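Local structure of uncharacterized protein (Streptococcus pneumoniae, 3LFT) at residues L8-H13 with A70-Q75; A28-K33 with T243-V248; K101-P106 with T259-F264; F168-T173 with N196-G201; D188-P193 with K214-S219. The protein binds L-tryptophan between its two lobes and is probably the substrate-binding component of an ABC transporter that imports this amino acid. All blocks are in the same frame, centred on the assembly; numbering follows the deposited sequence. Where two conformers were deposited one is given.

Interaction 1. Residues L8-H13 with A70-Q75; sequences LQFVSH and ATPAAQ. With TRP (tryptophan), chain C.
One face of the Phe10 ring is covered by Pro72, whose CB stands 3.6 Å from the ring centroid, 18° off the ring normal, in a CH-pi contact. The proline CB leans toward the CD1 and CE1 side, 3.5 Å from Phe10 CD1, while its CG reaches across toward CE2 and CZ. Chi1 of 173° sets Phe10 CG anti to the backbone N. The imidazole of His13 meets the bound tryptophan instead: the indole CD2 lies at the edge of the His13 ring, in its plane, and His13 NE2 is 3.4 Å from the indole CZ3. At the base of its side chain, Phe10 CB packs on Ala70 CB, and Ala73 CB touches both Leu8 O, at 3.4 Å, and Leu8 CD2. Strand 3-9 is here a neighbour of strand 65-69 in a parallel sheet, and both the turn after it and the start of helix 71-80 lie at the C-terminal edge, where ligands bind in periplasmic-binding-protein folds. The helix start receives the ligand carboxylate: Thr71 N donates an almost straight bond (176°) to tryptophan O at 2.8 Å, and Thr71 OG1 donates to OXT at 2.7 Å. The helix N terminus would be expected to favour this negative group.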
# COMPACT_ATOMS: atom_id res chain seq x y z
N LEU A 8 11.74 9.55 -2.55
CA LEU A 8 12.10 8.21 -2.99
C LEU A 8 10.83 7.39 -3.10
O LEU A 8 10.14 7.15 -2.10
CB LEU A 8 13.08 7.53 -2.01
CG LEU A 8 13.51 6.10 -2.37
CD1 LEU A 8 14.29 6.06 -3.69
CD2 LEU A 8 14.33 5.48 -1.24
N GLN A 9 10.49 7.01 -4.34
CA GLN A 9 9.39 6.10 -4.57
C GLN A 9 9.97 4.69 -4.66
O GLN A 9 10.91 4.44 -5.40
CB GLN A 9 8.64 6.49 -5.83
CG GLN A 9 7.44 5.59 -6.10
CD GLN A 9 6.59 6.11 -7.25
OE1 GLN A 9 6.41 7.32 -7.41
NE2 GLN A 9 6.07 5.18 -8.04
N PHE A 10 9.40 3.75 -3.90
CA PHE A 10 10.04 2.44 -3.78
C PHE A 10 10.09 1.72 -5.13
O PHE A 10 11.12 1.13 -5.46
CB PHE A 10 9.33 1.56 -2.75
CG PHE A 10 9.84 0.15 -2.70
CD1 PHE A 10 11.20 -0.13 -2.54
CD2 PHE A 10 8.95 -0.92 -2.82
CE1 PHE A 10 11.66 -1.43 -2.51
CE2 PHE A 10 9.41 -2.24 -2.80
CZ PHE A 10 10.76 -2.49 -2.64
N VAL A 11 9.01 1.76 -5.90
CA VAL A 11 8.89 0.99 -7.13
C VAL A 11 7.77 1.62 -7.94
O VAL A 11 6.95 2.36 -7.42
CB VAL A 11 8.56 -0.51 -6.81
CG1 VAL A 11 7.16 -0.68 -6.21
CG2 VAL A 11 8.72 -1.43 -8.00
N SER A 12 7.74 1.30 -9.23
CA SER A 12 6.61 1.69 -10.06
C SER A 12 5.50 0.67 -9.95
O SER A 12 5.61 -0.46 -10.42
CB SER A 12 7.03 1.84 -11.52
OG SER A 12 7.90 2.95 -11.66
N HIS A 13 4.43 1.05 -9.26
CA HIS A 13 3.15 0.38 -9.48
C HIS A 13 2.08 1.47 -9.45
O HIS A 13 2.31 2.55 -8.90
CB HIS A 13 2.98 -0.84 -8.56
CG HIS A 13 2.77 -0.54 -7.12
ND1 HIS A 13 3.68 -0.87 -6.13
CD2 HIS A 13 1.68 -0.06 -6.49
CE1 HIS A 13 3.15 -0.58 -4.95
NE2 HIS A 13 1.95 -0.07 -5.14
N ALA A 70 5.98 4.32 0.20
CA ALA A 70 5.94 2.90 0.57
C ALA A 70 6.98 2.58 1.63
O ALA A 70 8.02 3.25 1.75
CB ALA A 70 6.05 1.95 -0.66
N THR A 71 6.68 1.56 2.42
CA THR A 71 7.46 1.20 3.59
C THR A 71 8.97 1.00 3.32
O THR A 71 9.77 1.59 4.04
CB THR A 71 6.80 -0.01 4.32
OG1 THR A 71 5.57 0.42 4.90
CG2 THR A 71 7.68 -0.55 5.44
N PRO A 72 9.35 0.26 2.27
CA PRO A 72 10.81 0.10 2.09
C PRO A 72 11.53 1.41 1.80
O PRO A 72 12.70 1.56 2.17
CB PRO A 72 10.92 -0.86 0.92
CG PRO A 72 9.62 -1.65 0.99
CD PRO A 72 8.59 -0.62 1.36
N ALA A 73 10.87 2.35 1.13
CA ALA A 73 11.49 3.65 0.86
C ALA A 73 11.63 4.48 2.13
O ALA A 73 12.68 5.04 2.39
CB ALA A 73 10.74 4.41 -0.20
N ALA A 74 10.57 4.54 2.94
CA ALA A 74 10.65 5.27 4.19
C ALA A 74 11.68 4.64 5.11
O ALA A 74 12.42 5.36 5.77
CB ALA A 74 9.28 5.32 4.87
N GLN A 75 11.76 3.30 5.15
CA GLN A 75 12.76 2.62 5.97
C GLN A 75 14.18 2.93 5.49
O GLN A 75 15.07 3.15 6.30
CB GLN A 75 12.51 1.12 6.01
CG GLN A 75 11.28 0.73 6.85
CD GLN A 75 11.02 -0.75 6.82
OE1 GLN A 75 11.01 -1.36 5.75
NE2 GLN A 75 10.72 -1.33 7.97
N TRP C . 1.12 0.97 2.17
CA TRP C . 2.20 0.28 1.39
C TRP C . 3.42 0.13 2.24
O TRP C . 4.52 -0.06 1.71
CB TRP C . 2.49 1.06 0.10
CG TRP C . 1.27 1.13 -0.79
CD1 TRP C . 0.38 2.20 -0.93
CD2 TRP C . 0.76 0.06 -1.65
NE1 TRP C . -0.61 1.86 -1.82
CE2 TRP C . -0.46 0.62 -2.26
CE3 TRP C . 1.18 -1.22 -1.90
CZ2 TRP C . -1.17 -0.19 -3.13
CZ3 TRP C . 0.44 -2.00 -2.77
CH2 TRP C . -0.72 -1.47 -3.38
OXT TRP C . 3.32 0.20 3.47

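Interaction 2. Residues A28-K33 with T243-V248; sequences AEEGYK and TGKMIV
Two carboxylates converge on the ammonium group of Lys245 and form a salt-bridge network at the surface. Glu30 OE2 makes the shorter bridge, 2.7 Å from Lys245 NZ, and Glu29 OE1 the longer one, 3.1 Å from the same nitrogen. The glutamates arrive differently. Glu29 is extended beyond CG, whereas the chain of Glu30 bends at chi2 (-56°), its side chain crossing that of Lys245 at about a right angle. The lysine runs straight as far as CE and then turns at chi4 (-66°), which sets NZ between the two acids. Their combined negative charge would be expected to stabilise the protonated amine.

The apolar part centres on Val248, whose two methyls are shared between residues of the turn. Its CG2 lies 3.8 Å from Glu30 CB, so the aliphatic base of this acid packs while its tip pairs with the lysine. Tyr32 meets both methyls, with CE2 3.7 Å from Val248 CG1 and CD2 3.7 Å from Val248 CG2.

Backbone bonds shape the turn that presents these groups: Gly31, with positive phi, closes helix 14-29 in a Schellman motif, and Gly31 N bonds to Ala28 O. The contact thus joins the C-terminal end of helix 14-29 to helix 236-251, which also packs on Leu27 through Val248 and on strands 65-69, 86-89 and 110-115 through Thr243, Met246 (a selenomethionine) and Ile247.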
# COMPACT_ATOMS: atom_id res chain seq x y z
N ALA A 28 1.09 21.80 -4.28
CA ALA A 28 0.69 22.91 -5.14
C ALA A 28 -0.44 23.72 -4.52
O ALA A 28 -0.46 24.96 -4.61
CB ALA A 28 0.30 22.38 -6.50
N GLU A 29 -1.38 23.05 -3.85
CA GLU A 29 -2.51 23.73 -3.20
C GLU A 29 -2.03 24.72 -2.13
O GLU A 29 -2.67 25.73 -1.87
CB GLU A 29 -3.46 22.67 -2.62
CG GLU A 29 -4.74 23.19 -1.98
CD GLU A 29 -5.53 22.07 -1.31
OE1 GLU A 29 -6.38 22.37 -0.45
OE2 GLU A 29 -5.29 20.89 -1.63
N GLU A 30 -0.89 24.41 -1.53
CA GLU A 30 -0.29 25.25 -0.49
C GLU A 30 0.70 26.28 -1.04
O GLU A 30 1.32 27.02 -0.28
CB GLU A 30 0.39 24.37 0.57
CG GLU A 30 -0.54 23.42 1.32
CD GLU A 30 -1.69 24.14 2.00
OE1 GLU A 30 -1.50 25.27 2.48
OE2 GLU A 30 -2.79 23.56 2.03
N GLY A 31 0.86 26.32 -2.37
CA GLY A 31 1.77 27.27 -3.02
C GLY A 31 3.14 26.72 -3.36
O GLY A 31 3.97 27.43 -3.95
N TYR A 32 3.40 25.47 -2.99
CA TYR A 32 4.69 24.86 -3.25
C TYR A 32 4.68 24.20 -4.63
O TYR A 32 4.39 23.01 -4.78
CB TYR A 32 5.09 23.92 -2.11
CG TYR A 32 5.32 24.63 -0.80
CD1 TYR A 32 6.61 24.94 -0.36
CD2 TYR A 32 4.24 25.04 -0.00
CE1 TYR A 32 6.81 25.61 0.86
CE2 TYR A 32 4.43 25.71 1.20
CZ TYR A 32 5.71 25.98 1.62
OH TYR A 32 5.90 26.65 2.82
N LYS A 33 4.92 25.02 -5.64
CA LYS A 33 4.95 24.57 -7.04
C LYS A 33 5.87 25.47 -7.84
O LYS A 33 6.25 26.55 -7.36
CB LYS A 33 3.54 24.56 -7.65
CG LYS A 33 2.78 25.88 -7.49
CD LYS A 33 1.45 25.90 -8.23
CE LYS A 33 1.60 26.35 -9.67
NZ LYS A 33 1.79 25.21 -10.62
N THR A 243 -0.28 13.54 2.48
CA THR A 243 1.17 13.55 2.63
C THR A 243 1.72 14.91 2.21
O THR A 243 2.57 15.48 2.90
CB THR A 243 1.82 12.46 1.78
OG1 THR A 243 1.32 11.16 2.16
CG2 THR A 243 3.33 12.47 1.94
N GLY A 244 1.23 15.44 1.09
CA GLY A 244 1.66 16.79 0.66
C GLY A 244 1.44 17.83 1.74
O GLY A 244 2.32 18.68 1.99
N LYS A 245 0.27 17.81 2.35
CA LYS A 245 0.00 18.76 3.41
C LYS A 245 0.89 18.60 4.62
O LYS A 245 1.29 19.61 5.21
CB LYS A 245 -1.47 18.72 3.78
CG LYS A 245 -2.28 19.32 2.63
CD LYS A 245 -3.77 19.31 2.86
CE LYS A 245 -4.47 19.92 1.66
NZ LYS A 245 -4.17 21.36 1.47
N MSE A 246 1.25 17.37 4.99
CA MSE A 246 2.20 17.16 6.10
C MSE A 246 3.60 17.61 5.73
O MSE A 246 4.30 18.15 6.59
CB MSE A 246 2.20 15.70 6.57
CG MSE A 246 0.84 15.31 7.15
SE MSE A 246 0.87 13.57 7.99
CE MSE A 246 1.81 14.07 9.61
N ILE A 247 4.01 17.44 4.47
CA ILE A 247 5.31 17.95 4.05
C ILE A 247 5.34 19.46 4.29
O ILE A 247 6.33 19.98 4.80
CB ILE A 247 5.53 17.65 2.56
CG1 ILE A 247 5.75 16.15 2.35
CG2 ILE A 247 6.71 18.43 2.03
CD1 ILE A 247 5.63 15.72 0.89
N VAL A 248 4.27 20.16 3.91
CA VAL A 248 4.23 21.60 4.10
C VAL A 248 4.28 21.95 5.58
O VAL A 248 4.99 22.89 5.97
CB VAL A 248 2.99 22.20 3.41
CG1 VAL A 248 2.78 23.66 3.79
CG2 VAL A 248 3.13 22.05 1.89

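Interaction 3. Residues K101-P106 with T259-F264; sequences KDLKKP and TPVNVF
Leu103 O accepts the backbone N-H of Val261 at 2.8 Å, met nearly along the C=O axis, and also draws a CA-H...O contact from Pro260 CA at 3.3 Å. This is the link between the loop leading into strand 110-115 and the approach to strand 262-264, the edge strand of a six-stranded parallel sheet, which pairs with strand 110-115. Within the loop, an Asx motif sets the turn: Asp102 OD1 receives Lys105 N at 2.8 Å and, more weakly, Lys104 N. The Leu103 side chain then lies over the valines. Its CD2 packs 3.9 Å from Val261 CB, and its CD1 lies 3.8 Å from Val263 CG2, Leu103 and Val263 crossing at about a right angle. Lys104 and Pro260 lie side by side, pointing the same way, with lysine CD near proline CG. On the buried side, Pro106 packs on Val261 CG2, and its ring carbon CG approaches Thr259 O to 3.3 Å, an oxygen that also accepts from Thr111 OG1.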
# COMPACT_ATOMS: atom_id res chain seq x y z
N LYS A 101 7.70 5.47 17.30
CA LYS A 101 7.46 4.78 18.58
C LYS A 101 5.97 4.50 18.81
O LYS A 101 5.59 3.41 19.25
CB LYS A 101 8.03 5.58 19.75
CG LYS A 101 7.89 4.84 21.07
CD LYS A 101 8.73 5.46 22.15
CE LYS A 101 8.50 4.74 23.46
NZ LYS A 101 8.93 3.32 23.39
N ASP A 102 5.14 5.50 18.53
CA ASP A 102 3.68 5.34 18.54
C ASP A 102 3.10 6.38 17.59
O ASP A 102 3.83 7.23 17.03
CB ASP A 102 3.05 5.35 19.95
CG ASP A 102 3.17 6.68 20.66
OD1 ASP A 102 2.81 7.73 20.10
OD2 ASP A 102 3.56 6.68 21.85
N LEU A 103 1.79 6.32 17.39
CA LEU A 103 1.16 7.18 16.38
C LEU A 103 1.05 8.61 16.83
O LEU A 103 0.99 9.51 15.98
CB LEU A 103 -0.23 6.67 16.04
CG LEU A 103 -0.36 5.29 15.42
CD1 LEU A 103 -1.85 4.98 15.30
CD2 LEU A 103 0.34 5.20 14.07
N LYS A 104 1.02 8.84 18.13
CA LYS A 104 0.79 10.17 18.66
C LYS A 104 2.06 10.99 18.76
O LYS A 104 2.09 12.14 18.34
CB LYS A 104 0.12 10.07 20.02
CG LYS A 104 -0.12 11.40 20.72
CD LYS A 104 -1.08 12.29 19.92
CE LYS A 104 -1.48 13.52 20.67
NZ LYS A 104 -2.32 13.20 21.83
N LYS A 105 3.11 10.37 19.28
CA LYS A 105 4.42 11.02 19.43
C LYS A 105 5.46 10.09 18.79
O LYS A 105 6.04 9.23 19.45
CB LYS A 105 4.75 11.28 20.92
N PRO A 106 5.67 10.26 17.48
CA PRO A 106 6.61 9.39 16.77
C PRO A 106 7.98 9.32 17.45
O PRO A 106 8.60 8.26 17.46
CB PRO A 106 6.65 9.99 15.38
CG PRO A 106 5.23 10.49 15.22
CD PRO A 106 4.92 11.11 16.56
N THR A 259 4.67 15.22 15.79
CA THR A 259 3.60 15.34 14.79
C THR A 259 2.87 14.01 14.64
O THR A 259 3.46 13.03 14.19
CB THR A 259 4.18 15.79 13.43
OG1 THR A 259 4.83 17.06 13.57
CG2 THR A 259 3.08 15.90 12.40
N PRO A 260 1.60 13.94 15.06
CA PRO A 260 0.89 12.66 14.97
C PRO A 260 0.86 12.10 13.55
O PRO A 260 0.76 12.81 12.56
CB PRO A 260 -0.53 13.01 15.44
CG PRO A 260 -0.32 14.17 16.34
CD PRO A 260 0.78 14.98 15.73
N VAL A 261 0.95 10.79 13.47
CA VAL A 261 0.75 10.09 12.21
C VAL A 261 -0.72 10.23 11.79
O VAL A 261 -1.63 10.18 12.64
CB VAL A 261 1.11 8.60 12.40
CG1 VAL A 261 0.83 7.80 11.13
CG2 VAL A 261 2.60 8.47 12.75
N ASN A 262 -0.93 10.47 10.50
CA ASN A 262 -2.27 10.52 9.93
C ASN A 262 -2.61 9.13 9.39
O ASN A 262 -2.07 8.72 8.36
CB ASN A 262 -2.28 11.57 8.80
CG ASN A 262 -3.63 11.73 8.16
OD1 ASN A 262 -4.47 10.84 8.27
ND2 ASN A 262 -3.84 12.83 7.42
N VAL A 263 -3.51 8.44 10.08
CA VAL A 263 -3.91 7.08 9.72
C VAL A 263 -5.25 7.09 8.97
O VAL A 263 -6.25 7.64 9.47
CB VAL A 263 -4.02 6.15 10.96
CG1 VAL A 263 -4.38 4.71 10.54
CG2 VAL A 263 -2.69 6.14 11.73
N PHE A 264 -5.26 6.46 7.80
CA PHE A 264 -6.51 6.16 7.07
C PHE A 264 -6.83 4.70 7.29
O PHE A 264 -5.94 3.84 7.13
CB PHE A 264 -6.31 6.39 5.57
CG PHE A 264 -6.24 7.83 5.15
CD1 PHE A 264 -7.22 8.36 4.31
CD2 PHE A 264 -5.17 8.65 5.53
CE1 PHE A 264 -7.19 9.70 3.90
CE2 PHE A 264 -5.12 10.00 5.11
CZ PHE A 264 -6.11 10.51 4.30

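Interaction 4. Residues F168-T173 with N196-G201; sequences FAVPST and NTIASG. With TRP (tryptophan), chain C.
Val170 and Ile198 meet at about a right angle, methyl to methyl, with Val170 CG2 3.8 Å from Ile198 CD1. The isoleucine starts with CG1 anti to its carbonyl carbon (chi1 -52°) and turns again at chi2 (-58°), which places CD1 against the valine. Beside them Thr197 sends CG2 toward the chain between Ser172 and Thr173, 3.7 Å from Ser172 C, while its OG1 is hydrogen-bonded to Glu144 OE2. Strand 164-170 is an edge strand of the four-stranded parallel sheet in the second lobe, and its exit turn is covered here by helix 196-200, the short helix that follows strand 189-192. The contact of Thr173 CG2 with the helix is less certain, because that side chain has two conformers. Thr197 O takes a bond from Ser200 OG at 2.8 Å, the donor tilted 27° from the carbonyl plane. The first turn of the helix also faces the ligand: Asn196 ND2 donates to tryptophan O at 2.9 Å, and Ala199 CB packs 3.7 Å from the indole CZ3.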
# COMPACT_ATOMS: atom_id res chain seq x y z
N PHE A 168 1.22 -17.99 1.57
CA PHE A 168 2.09 -18.26 0.45
C PHE A 168 2.96 -17.03 0.25
O PHE A 168 2.67 -16.16 -0.59
CB PHE A 168 1.29 -18.61 -0.81
CG PHE A 168 0.48 -19.86 -0.67
CD1 PHE A 168 1.02 -21.10 -1.05
CD2 PHE A 168 -0.81 -19.82 -0.14
CE1 PHE A 168 0.27 -22.26 -0.91
CE2 PHE A 168 -1.56 -20.97 0.01
CZ PHE A 168 -1.02 -22.20 -0.38
N ALA A 169 4.00 -16.95 1.07
CA ALA A 169 4.94 -15.84 0.98
C ALA A 169 5.95 -16.10 -0.12
O ALA A 169 6.39 -17.24 -0.34
CB ALA A 169 5.63 -15.61 2.31
N VAL A 170 6.29 -15.04 -0.84
CA VAL A 170 7.37 -15.05 -1.83
C VAL A 170 8.44 -14.04 -1.42
O VAL A 170 8.13 -13.00 -0.82
CB VAL A 170 6.85 -14.73 -3.26
CG1 VAL A 170 5.85 -15.80 -3.73
CG2 VAL A 170 6.17 -13.36 -3.35
N PRO A 171 9.73 -14.34 -1.71
CA PRO A 171 10.77 -13.34 -1.40
C PRO A 171 10.91 -12.22 -2.43
O PRO A 171 11.54 -11.20 -2.14
CB PRO A 171 12.05 -14.18 -1.37
CG PRO A 171 11.79 -15.28 -2.35
CD PRO A 171 10.32 -15.62 -2.17
N SER A 172 10.36 -12.43 -3.62
CA SER A 172 10.49 -11.50 -4.74
C SER A 172 9.41 -11.78 -5.77
O SER A 172 8.63 -12.72 -5.63
CB SER A 172 11.86 -11.61 -5.40
OG SER A 172 11.88 -12.70 -6.33
N THR A 173 9.40 -10.97 -6.83
CA THR A 173 8.41 -11.14 -7.90
C THR A 173 8.67 -12.39 -8.72
O THR A 173 7.77 -12.92 -9.38
CB THR A 173 8.37 -9.95 -8.88
OG1 THR A 173 9.70 -9.64 -9.31
CG2 THR A 173 7.76 -8.71 -8.21
N ASN A 196 3.74 -4.23 -1.94
CA ASN A 196 4.37 -3.62 -3.12
C ASN A 196 4.90 -4.64 -4.12
O ASN A 196 4.87 -4.40 -5.33
CB ASN A 196 5.53 -2.73 -2.69
CG ASN A 196 5.06 -1.57 -1.85
OD1 ASN A 196 4.50 -0.62 -2.38
ND2 ASN A 196 5.30 -1.64 -0.55
N THR A 197 5.42 -5.76 -3.62
CA THR A 197 5.96 -6.82 -4.48
C THR A 197 4.85 -7.39 -5.38
O THR A 197 4.99 -7.42 -6.61
CB THR A 197 6.64 -7.95 -3.63
OG1 THR A 197 7.65 -7.35 -2.80
CG2 THR A 197 7.26 -9.04 -4.51
N ILE A 198 3.74 -7.79 -4.76
CA ILE A 198 2.67 -8.39 -5.55
C ILE A 198 2.03 -7.29 -6.40
O ILE A 198 1.66 -7.55 -7.55
CB ILE A 198 1.63 -9.11 -4.67
CG1 ILE A 198 2.31 -10.11 -3.73
CG2 ILE A 198 0.55 -9.80 -5.52
CD1 ILE A 198 3.16 -11.21 -4.40
N ALA A 199 1.91 -6.07 -5.88
CA ALA A 199 1.31 -5.02 -6.73
C ALA A 199 2.13 -4.76 -7.99
O ALA A 199 1.58 -4.50 -9.07
CB ALA A 199 1.09 -3.72 -5.95
N SER A 200 3.45 -4.82 -7.85
CA SER A 200 4.34 -4.59 -8.98
C SER A 200 4.30 -5.74 -9.99
O SER A 200 4.63 -5.54 -11.16
CB SER A 200 5.76 -4.33 -8.49
OG SER A 200 6.39 -5.53 -8.09
N GLY A 201 3.90 -6.93 -9.54
CA GLY A 201 3.80 -8.09 -10.43
C GLY A 201 2.38 -8.59 -10.59
O GLY A 201 2.19 -9.76 -10.94
N TRP C . 1.12 0.97 2.17
CA TRP C . 2.20 0.28 1.39
C TRP C . 3.42 0.13 2.24
O TRP C . 4.52 -0.06 1.71
CB TRP C . 2.49 1.06 0.10
CG TRP C . 1.27 1.13 -0.79
CD1 TRP C . 0.38 2.20 -0.93
CD2 TRP C . 0.76 0.06 -1.65
NE1 TRP C . -0.61 1.86 -1.82
CE2 TRP C . -0.46 0.62 -2.26
CE3 TRP C . 1.18 -1.22 -1.90
CZ2 TRP C . -1.17 -0.19 -3.13
CZ3 TRP C . 0.44 -2.00 -2.77
CH2 TRP C . -0.72 -1.47 -3.38
OXT TRP C . 3.32 0.20 3.47

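Interaction 5. Residues D188-P193 with K214-S219; sequences DAIWVP and KPIYPS
Strands 189-192 and 216-218 are neighbours in the parallel sheet of the second lobe, 7° apart in direction, with 216-218 at one edge of the sheet. Ile190 N donates to Pro215 O and Tyr217 N to Ile190 O, the latter at 2.7 Å and nearly straight. Val192 N then donates to Tyr217 O at 3.1 Å. At the strand end Val192 O is gripped twice by Ser219, by its N at 2.9 Å and by OG at 2.7 Å, where the hydroxyl lies in the carbonyl plane, on a lone pair. Chi1 of -57° sets OG anti to the carbonyl carbon of Ser219 for this bond.

Side chains alternate between the two faces of the sheet. The strands are joined by helix 196-200 and helix 202-208 in a beta-alpha-beta crossover. On one face Ile190 CD1 packs on Ile216 CG1 and Val192 CB on Pro218 CB at 4.1 Å. On the other lie Trp191 and Tyr217: Trp191 CD1 approaches Tyr217 O to 3.3 Å, while NE1 bonds to Gln122 and the ring stacks with Phe154; Tyr217 OH bonds to Thr130. Near the N-terminal end, a water donates to Asp188 OD1 at 2.7 Å; its further link to Lys214 NZ is doubtful, since it holds for one of two lysine conformers. Asp188 OD2 is held by the backbone N of Lys134 and Thr135.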
# COMPACT_ATOMS: atom_id res chain seq x y z
N ASP A 188 -9.53 -21.70 -2.27
CA ASP A 188 -10.71 -21.29 -3.02
C ASP A 188 -10.63 -19.87 -3.54
O ASP A 188 -11.34 -19.51 -4.48
CB ASP A 188 -11.96 -21.42 -2.15
CG ASP A 188 -12.17 -22.84 -1.66
OD1 ASP A 188 -11.96 -23.78 -2.45
OD2 ASP A 188 -12.53 -22.98 -0.47
N ALA A 189 -9.78 -19.06 -2.92
CA ALA A 189 -9.65 -17.65 -3.29
C ALA A 189 -8.27 -17.19 -2.92
O ALA A 189 -7.65 -17.75 -2.00
CB ALA A 189 -10.70 -16.80 -2.54
N ILE A 190 -7.79 -16.20 -3.65
CA ILE A 190 -6.49 -15.57 -3.38
C ILE A 190 -6.75 -14.21 -2.78
O ILE A 190 -7.55 -13.46 -3.32
CB ILE A 190 -5.65 -15.42 -4.68
CG1 ILE A 190 -5.36 -16.79 -5.31
CG2 ILE A 190 -4.35 -14.64 -4.40
CD1 ILE A 190 -4.90 -16.68 -6.76
N TRP A 191 -6.08 -13.90 -1.67
CA TRP A 191 -6.10 -12.57 -1.07
C TRP A 191 -4.70 -11.98 -1.07
O TRP A 191 -3.72 -12.68 -0.80
CB TRP A 191 -6.67 -12.64 0.36
CG TRP A 191 -6.56 -11.37 1.14
CD1 TRP A 191 -7.38 -10.28 1.05
CD2 TRP A 191 -5.57 -11.06 2.11
NE1 TRP A 191 -6.94 -9.29 1.93
CE2 TRP A 191 -5.84 -9.77 2.60
CE3 TRP A 191 -4.50 -11.79 2.66
CZ2 TRP A 191 -5.06 -9.16 3.59
CZ3 TRP A 191 -3.70 -11.17 3.65
CH2 TRP A 191 -4.00 -9.88 4.11
N VAL A 192 -4.61 -10.70 -1.42
CA VAL A 192 -3.32 -10.00 -1.46
C VAL A 192 -3.43 -8.78 -0.58
O VAL A 192 -4.34 -7.97 -0.77
CB VAL A 192 -2.96 -9.53 -2.89
CG1 VAL A 192 -1.58 -8.87 -2.89
CG2 VAL A 192 -2.96 -10.71 -3.86
N PRO A 193 -2.53 -8.62 0.41
CA PRO A 193 -2.53 -7.41 1.23
C PRO A 193 -2.02 -6.20 0.44
O PRO A 193 -1.76 -6.29 -0.78
CB PRO A 193 -1.60 -7.76 2.40
CG PRO A 193 -0.72 -8.83 1.89
CD PRO A 193 -1.49 -9.57 0.82
N LYS A 214 -9.95 -18.90 -9.84
CA LYS A 214 -10.27 -18.60 -8.44
C LYS A 214 -10.48 -17.11 -8.34
O LYS A 214 -9.78 -16.35 -8.99
CB LYS A 214 -9.11 -18.97 -7.52
CG LYS A 214 -8.65 -20.40 -7.60
CD LYS A 214 -9.82 -21.35 -7.60
CE LYS A 214 -9.36 -22.73 -7.99
NZ LYS A 214 -10.41 -23.71 -7.69
N PRO A 215 -11.43 -16.66 -7.51
CA PRO A 215 -11.52 -15.21 -7.32
C PRO A 215 -10.30 -14.66 -6.59
O PRO A 215 -9.77 -15.31 -5.68
CB PRO A 215 -12.76 -15.06 -6.44
CG PRO A 215 -12.93 -16.38 -5.78
CD PRO A 215 -12.46 -17.40 -6.76
N ILE A 216 -9.88 -13.46 -6.98
CA ILE A 216 -8.77 -12.75 -6.35
C ILE A 216 -9.34 -11.52 -5.64
O ILE A 216 -10.11 -10.74 -6.24
CB ILE A 216 -7.71 -12.31 -7.36
CG1 ILE A 216 -7.25 -13.48 -8.22
CG2 ILE A 216 -6.51 -11.71 -6.66
CD1 ILE A 216 -6.55 -13.02 -9.52
N TYR A 217 -8.97 -11.36 -4.38
CA TYR A 217 -9.33 -10.18 -3.59
C TYR A 217 -8.04 -9.41 -3.25
O TYR A 217 -7.45 -9.61 -2.17
CB TYR A 217 -10.03 -10.62 -2.31
CG TYR A 217 -11.44 -11.13 -2.48
CD1 TYR A 217 -12.51 -10.25 -2.38
CD2 TYR A 217 -11.72 -12.49 -2.69
CE1 TYR A 217 -13.82 -10.70 -2.48
CE2 TYR A 217 -13.05 -12.94 -2.80
CZ TYR A 217 -14.08 -12.03 -2.70
OH TYR A 217 -15.39 -12.45 -2.78
N PRO A 218 -7.59 -8.53 -4.16
CA PRO A 218 -6.30 -7.86 -3.98
C PRO A 218 -6.52 -6.44 -3.46
O PRO A 218 -7.39 -5.72 -3.95
CB PRO A 218 -5.72 -7.85 -5.39
CG PRO A 218 -6.97 -7.68 -6.29
CD PRO A 218 -8.15 -8.27 -5.50
N SER A 219 -5.71 -6.03 -2.48
CA SER A 219 -5.95 -4.79 -1.72
C SER A 219 -5.51 -3.51 -2.42
O SER A 219 -4.77 -2.69 -1.84
CB SER A 219 -5.31 -4.91 -0.34
OG SER A 219 -5.83 -6.03 0.35
O HOH W 1 -12.20 -23.72 -5.16

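How the interactions relate
From the N terminus, interaction 1 closes a loop from strand 3-9 to helix 71-80 in the first lobe. Interaction 2 opens inside that loop, at the end of helix 14-29, and closes much later on helix 236-251, so the two cross. Interaction 3 starts after interaction 1 has closed and crosses interaction 2, which it touches through Met246 against Thr259, Pro260 and Asn262. Interactions 4 and 5 cross each other in the second lobe, and both nest inside the long loops closed by interactions 2 and 3. The chain thus leaves the first lobe, builds the second and returns. Interactions 1 and 4 meet at the cleft, where His13 touches Asn196 and both touch the bound tryptophan.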